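Local coordinates for protein UDP-N-acetylglucosamine 2-epimerase (Listeria monocytogenes, PDB 3OT5) that probably interconverts UDP-N-acetylglucosamine and UDP-N-acetylmannosamine by inverting the configuration at C2 of the sugar, at residues 227-232 against 324-329; 246-251 against 304-309. All coordinates share one frame; numbering follows the deposited sequence.

Both contacts are buried and purely apolar across their segments, and both sit on the same six-stranded parallel sheet, their centres 7 Å apart. Interaction 1 reaches between strand 225-229 and the end of strand 323-325, which are not neighbours but flank strand 302-307 on its two sides; interaction 2 lays helix 240-254 against that middle strand. The first joins side chains of the two flanking elements over the middle strand, on the same face that helix 240-254 covers; the second joins that helix to the sheet. They are tied together by probable backbone hydrogen bonds from Leu324 and Leu326 to strand 302-307 and by Leu324 packing on Phe306. Past the strand ends, Thr230, Thr307 and Asp308 take up hydrogen bonds.

Interaction 1: 227-232 against 324-329; sequences ILMTAH and LVLRDT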
loop_
_atom_site.group_PDB
_atom_site.type_symbol
_atom_site.label_atom_id
_atom_site.label_comp_id
_atom_site.label_asym_id
_atom_site.label_seq_id
_atom_site.Cartn_x
_atom_site.Cartn_y
_atom_site.Cartn_z
ATOM N N ILE A 227 -13.354 14.237 -8.212
ATOM C CA ILE A 227 -13.328 12.854 -8.626
ATOM C C ILE A 227 -11.903 12.604 -9.091
ATOM O O ILE A 227 -11.380 13.335 -9.927
ATOM C CB ILE A 227 -14.235 12.539 -9.776
ATOM C CG1 ILE A 227 -15.698 12.789 -9.403
ATOM C CG2 ILE A 227 -14.024 11.056 -10.180
ATOM C CD1 ILE A 227 -16.635 12.599 -10.554
ATOM N N LEU A 228 -11.284 11.579 -8.543
ATOM C CA LEU A 228 -9.918 11.236 -8.893
ATOM C C LEU A 228 -9.948 9.910 -9.637
ATOM O O LEU A 228 -10.711 9.010 -9.276
ATOM C CB LEU A 228 -9.098 11.129 -7.607
ATOM C CG LEU A 228 -7.599 10.857 -7.647
ATOM C CD1 LEU A 228 -6.856 11.904 -8.454
ATOM C CD2 LEU A 228 -7.083 10.816 -6.203
ATOM N N MET A 229 -9.160 9.801 -10.700
ATOM C CA MET A 229 -9.095 8.571 -11.480
ATOM C C MET A 229 -7.654 8.144 -11.772
ATOM O O MET A 229 -6.796 8.977 -12.039
ATOM C CB MET A 229 -9.808 8.742 -12.810
ATOM C CG MET A 229 -9.742 7.498 -13.669
ATOM S SD MET A 229 -10.522 7.722 -15.250
ATOM C CE MET A 229 -10.130 6.146 -16.019
ATOM N N THR A 230 -7.403 6.842 -11.691
ATOM C CA THR A 230 -6.098 6.269 -12.016
ATOM C C THR A 230 -6.346 4.873 -12.560
ATOM O O THR A 230 -7.274 4.178 -12.133
ATOM C CB THR A 230 -5.137 6.188 -10.820
ATOM O OG1 THR A 230 -5.696 5.362 -9.788
ATOM C CG2 THR A 230 -4.854 7.567 -10.260
ATOM N N ALA A 231 -5.532 4.488 -13.527
ATOM C CA ALA A 231 -5.617 3.194 -14.144
ATOM C C ALA A 231 -4.220 2.842 -14.612
ATOM O O ALA A 231 -3.649 3.549 -15.450
ATOM C CB ALA A 231 -6.586 3.228 -15.318
ATOM N N HIS A 232 -3.650 1.783 -14.046
ATOM C CA HIS A 232 -2.305 1.358 -14.438
ATOM C C HIS A 232 -2.206 -0.121 -14.851
ATOM O O HIS A 232 -1.143 -0.573 -15.251
ATOM C CB HIS A 232 -1.306 1.677 -13.311
ATOM C CG HIS A 232 -1.129 3.145 -13.071
ATOM N ND1 HIS A 232 -0.150 3.889 -13.696
ATOM C CD2 HIS A 232 -1.823 4.011 -12.294
ATOM C CE1 HIS A 232 -0.245 5.151 -13.309
ATOM N NE2 HIS A 232 -1.252 5.252 -12.459
ATOM N N LEU A 324 -14.439 3.156 -6.526
ATOM C CA LEU A 324 -15.074 2.387 -7.603
ATOM C C LEU A 324 -13.904 1.713 -8.316
ATOM O O LEU A 324 -13.045 2.383 -8.898
ATOM C CB LEU A 324 -15.893 3.270 -8.544
ATOM C CG LEU A 324 -17.107 3.984 -7.919
ATOM C CD1 LEU A 324 -17.874 4.779 -8.972
ATOM C CD2 LEU A 324 -18.034 2.989 -7.243
ATOM N N VAL A 325 -13.856 0.386 -8.239
ATOM C CA VAL A 325 -12.737 -0.378 -8.800
ATOM C C VAL A 325 -12.938 -0.766 -10.260
ATOM O O VAL A 325 -13.873 -1.470 -10.600
ATOM C CB VAL A 325 -12.441 -1.604 -7.931
ATOM C CG1 VAL A 325 -11.244 -2.398 -8.485
ATOM C CG2 VAL A 325 -12.164 -1.146 -6.492
ATOM N N LEU A 326 -12.025 -0.291 -11.105
ATOM C CA LEU A 326 -12.073 -0.522 -12.550
ATOM C C LEU A 326 -11.462 -1.867 -12.905
ATOM O O LEU A 326 -10.435 -1.933 -13.589
ATOM C CB LEU A 326 -11.331 0.601 -13.272
ATOM C CG LEU A 326 -11.806 2.013 -12.918
ATOM C CD1 LEU A 326 -11.016 3.078 -13.685
ATOM C CD2 LEU A 326 -13.295 2.164 -13.127
ATOM N N ARG A 327 -12.091 -2.938 -12.424
ATOM C CA ARG A 327 -11.601 -4.294 -12.665
ATOM C C ARG A 327 -12.723 -5.312 -12.724
ATOM O O ARG A 327 -13.786 -5.122 -12.138
ATOM C CB ARG A 327 -10.648 -4.749 -11.551
ATOM C CG ARG A 327 -9.449 -3.870 -11.306
ATOM C CD ARG A 327 -8.461 -4.579 -10.426
ATOM N NE ARG A 327 -7.987 -5.787 -11.088
ATOM C CZ ARG A 327 -7.181 -6.686 -10.533
ATOM N NH1 ARG A 327 -6.744 -6.526 -9.287
ATOM N NH2 ARG A 327 -6.813 -7.752 -11.230
ATOM N N ASP A 328 -12.453 -6.408 -13.419
ATOM C CA ASP A 328 -13.404 -7.508 -13.557
ATOM C C ASP A 328 -13.220 -8.505 -12.423
ATOM O O ASP A 328 -14.135 -9.245 -12.072
ATOM C CB ASP A 328 -13.194 -8.219 -14.890
ATOM C CG ASP A 328 -13.561 -7.358 -16.076
ATOM O OD1 ASP A 328 -12.945 -7.542 -17.150
ATOM O OD2 ASP A 328 -14.460 -6.499 -15.937
ATOM N N THR A 329 -12.015 -8.512 -11.865
ATOM C CA THR A 329 -11.652 -9.399 -10.775
ATOM C C THR A 329 -10.894 -8.590 -9.736
ATOM O O THR A 329 -10.548 -7.431 -9.977
ATOM C CB THR A 329 -10.743 -10.532 -11.275
ATOM O OG1 THR A 329 -9.592 -9.966 -11.913
ATOM C CG2 THR A 329 -11.477 -11.417 -12.277
#
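Met229 reaches Leu326 with its terminal methyl. Its CB points neither at nor away from 324-329 and lies 5.9 Å from Leu326 CD1. Met229 CG comes closer, 4.6 Å from Leu326 CD1. Met229 SD, 4.9 Å from Leu326 CD1, lies a little farther off than CG, and Met229 CE at the end of the extended chain makes the closest contact, 4.0 Å from Leu326 CD1. Three nearly straight torsions lay the thioether out over the sheet, beginning with CG anti to the backbone N (chi1 179°). The two side chains cross at about a right angle, with Leu326 CD1 against the methyl at the end of the methionine. Leu326 directs its CB toward 227-232; chi1 -54° sets CG opposite the carbonyl carbon, and chi2 near 180° carries CD1 on outward, where it also lies 4.2 Å from Thr230 O.

Leu326 sits at the centre of an inverse gamma turn, closed by a weak bond from Arg327 N to Val325 O, where the chain leaves strand 323-325. No hydrogen bond crosses the contact. Thr230 OG1 turns to Thr307 instead, and the gap of 9.4 Å between Met229 CA and Leu324 CA is that of strands with another one between them: strand 302-307, whose Phe306 also touches Leu326. Val248 and Met244 of helix 240-254 cover Met229 and Leu326 respectively.

Side chains at the C-terminal ends of two strands flanking a third thus meet on one face of the sheet, under helix 240-254, in the parallel sheet of order 3-2-1-4-5-6 that forms the C-terminal Rossmann-like domain.

Interaction 2: 246-251 against 304-309; sequences EAVREI and LVFTDS
Apolar packing makes the whole contact, and Phe306 is its middle. Val248 and Ile251, one turn apart on helix 240-254, both aim their CB at the strand and bring one methyl each to the outer end of the ring. Val248 CG1 lies 3.9 Å from Phe306 CE2, while Ile251 CD1 comes to 3.7 Å from Phe306 CZ and also touches CE2. Both methyls approach the ring obliquely. The isoleucine and the phenylalanine come at each other from opposite directions, whereas the valine slides past the ring the other way. Phe306 points its CB toward the helix, and chi1 -73° puts CG opposite the carbonyl carbon. Ile227 of the neighbouring strand and Ala355 of helix 348-360 also touch the phenylalanine.

Hydrogen bonding stays within each segment or goes to neighbours. The helix keeps its regular backbone bonds, such as Ile251 N to Ala247 O at 3.0 Å. Past the strand end, Ser309 N donates to Thr307 OG1 at 2.9 Å and 161°, an ST turn, and Ser309 takes the N-cap position of helix 310-315, its OG bonding weakly to Val312 N. Asp308 grips the chain after strand 225-229: OD1 accepts from His232 N, OD2 from Arg233 N and from Asn236 ND2 in helix 234-237.

A helix following the first strand of a parallel sheet and packing on the adjacent fourth strand is the helix-on-sheet layering of an alpha-beta-alpha sandwich, the Rossmann fold of this domain.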
loop_
_atom_site.group_PDB
_atom_site.type_symbol
_atom_site.label_atom_id
_atom_site.label_comp_id
_atom_site.label_asym_id
_atom_site.label_seq_id
_atom_site.Cartn_x
_atom_site.Cartn_y
_atom_site.Cartn_z
ATOM N N GLU A 246 -14.448 8.270 -21.773
ATOM C CA GLU A 246 -15.732 8.764 -22.249
ATOM C C GLU A 246 -16.736 8.749 -21.106
ATOM O O GLU A 246 -17.561 9.642 -20.999
ATOM C CB GLU A 246 -16.236 7.939 -23.436
ATOM C CG GLU A 246 -15.406 8.115 -24.705
ATOM C CD GLU A 246 -15.884 7.254 -25.869
ATOM O OE1 GLU A 246 -15.593 7.605 -27.036
ATOM O OE2 GLU A 246 -16.561 6.237 -25.630
ATOM N N ALA A 247 -16.639 7.745 -20.237
ATOM C CA ALA A 247 -17.542 7.627 -19.097
ATOM C C ALA A 247 -17.399 8.804 -18.134
ATOM O O ALA A 247 -18.391 9.437 -17.787
ATOM C CB ALA A 247 -17.294 6.322 -18.356
ATOM N N VAL A 248 -16.166 9.078 -17.706
ATOM C CA VAL A 248 -15.897 10.167 -16.771
ATOM C C VAL A 248 -16.173 11.540 -17.405
ATOM O O VAL A 248 -16.636 12.456 -16.734
ATOM C CB VAL A 248 -14.473 10.064 -16.151
ATOM C CG1 VAL A 248 -14.384 8.830 -15.257
ATOM C CG2 VAL A 248 -13.395 10.018 -17.225
ATOM N N ARG A 249 -15.899 11.679 -18.696
ATOM C CA ARG A 249 -16.206 12.915 -19.405
ATOM C C ARG A 249 -17.696 13.182 -19.228
ATOM O O ARG A 249 -18.112 14.278 -18.847
ATOM C CB ARG A 249 -15.912 12.752 -20.891
ATOM C CG ARG A 249 -16.334 13.910 -21.782
ATOM C CD ARG A 249 -15.435 15.136 -21.673
ATOM N NE ARG A 249 -15.909 16.198 -22.561
ATOM C CZ ARG A 249 -15.189 17.239 -22.978
ATOM N NH1 ARG A 249 -13.910 17.356 -22.651
ATOM N NH2 ARG A 249 -15.741 18.141 -23.781
ATOM N N GLU A 250 -18.492 12.156 -19.503
ATOM C CA GLU A 250 -19.947 12.254 -19.398
ATOM C C GLU A 250 -20.423 12.515 -17.958
ATOM O O GLU A 250 -21.417 13.216 -17.752
ATOM C CB GLU A 250 -20.608 11.002 -19.999
ATOM C CG GLU A 250 -22.123 11.074 -20.059
ATOM C CD GLU A 250 -22.757 9.939 -20.863
ATOM O OE1 GLU A 250 -23.984 9.733 -20.729
ATOM O OE2 GLU A 250 -22.034 9.256 -21.627
ATOM N N ILE A 251 -19.723 11.956 -16.973
ATOM C CA ILE A 251 -20.067 12.174 -15.567
ATOM C C ILE A 251 -19.859 13.660 -15.273
ATOM O O ILE A 251 -20.731 14.329 -14.694
ATOM C CB ILE A 251 -19.187 11.321 -14.606
ATOM C CG1 ILE A 251 -19.442 9.824 -14.800
ATOM C CG2 ILE A 251 -19.469 11.668 -13.158
ATOM C CD1 ILE A 251 -18.460 8.929 -14.027
ATOM N N LEU A 304 -14.788 10.810 -4.513
ATOM C CA LEU A 304 -14.788 9.412 -4.897
ATOM C C LEU A 304 -13.589 9.192 -5.802
ATOM O O LEU A 304 -13.035 10.133 -6.379
ATOM C CB LEU A 304 -16.111 8.999 -5.577
ATOM C CG LEU A 304 -16.338 9.335 -7.050
ATOM C CD1 LEU A 304 -15.539 8.357 -7.881
ATOM C CD2 LEU A 304 -17.803 9.240 -7.451
ATOM N N VAL A 305 -13.168 7.947 -5.906
ATOM C CA VAL A 305 -12.016 7.621 -6.725
ATOM C C VAL A 305 -12.275 6.378 -7.537
ATOM O O VAL A 305 -12.885 5.429 -7.050
ATOM C CB VAL A 305 -10.747 7.418 -5.845
ATOM C CG1 VAL A 305 -11.009 6.426 -4.749
ATOM C CG2 VAL A 305 -9.527 6.964 -6.702
ATOM N N PHE A 306 -11.862 6.425 -8.796
ATOM C CA PHE A 306 -11.940 5.300 -9.714
ATOM C C PHE A 306 -10.528 4.810 -9.827
ATOM O O PHE A 306 -9.661 5.587 -10.153
ATOM C CB PHE A 306 -12.332 5.706 -11.133
ATOM C CG PHE A 306 -13.769 6.099 -11.311
ATOM C CD1 PHE A 306 -14.747 5.127 -11.477
ATOM C CD2 PHE A 306 -14.131 7.439 -11.428
ATOM C CE1 PHE A 306 -16.083 5.489 -11.693
ATOM C CE2 PHE A 306 -15.450 7.807 -11.643
ATOM C CZ PHE A 306 -16.431 6.830 -11.771
ATOM N N THR A 307 -10.293 3.521 -9.622
ATOM C CA THR A 307 -8.949 3.018 -9.717
ATOM C C THR A 307 -8.918 1.537 -9.953
ATOM O O THR A 307 -9.917 0.840 -9.778
ATOM C CB THR A 307 -8.175 3.273 -8.384
ATOM O OG1 THR A 307 -6.766 3.070 -8.568
ATOM C CG2 THR A 307 -8.681 2.362 -7.294
ATOM N N ASP A 308 -7.775 1.075 -10.426
ATOM C CA ASP A 308 -7.537 -0.340 -10.574
ATOM C C ASP A 308 -6.293 -0.662 -9.719
ATOM O O ASP A 308 -5.715 -1.747 -9.821
ATOM C CB ASP A 308 -7.353 -0.741 -12.032
ATOM C CG ASP A 308 -6.134 -0.121 -12.666
ATOM O OD1 ASP A 308 -5.355 0.554 -11.959
ATOM O OD2 ASP A 308 -5.944 -0.330 -13.884
ATOM N N SER A 309 -5.879 0.303 -8.888
ATOM C CA SER A 309 -4.729 0.123 -8.003
ATOM C C SER A 309 -5.087 -0.587 -6.696
ATOM O O SER A 309 -6.067 -0.246 -6.028
ATOM C CB SER A 309 -4.109 1.473 -7.645
ATOM O OG SER A 309 -3.156 1.313 -6.598
#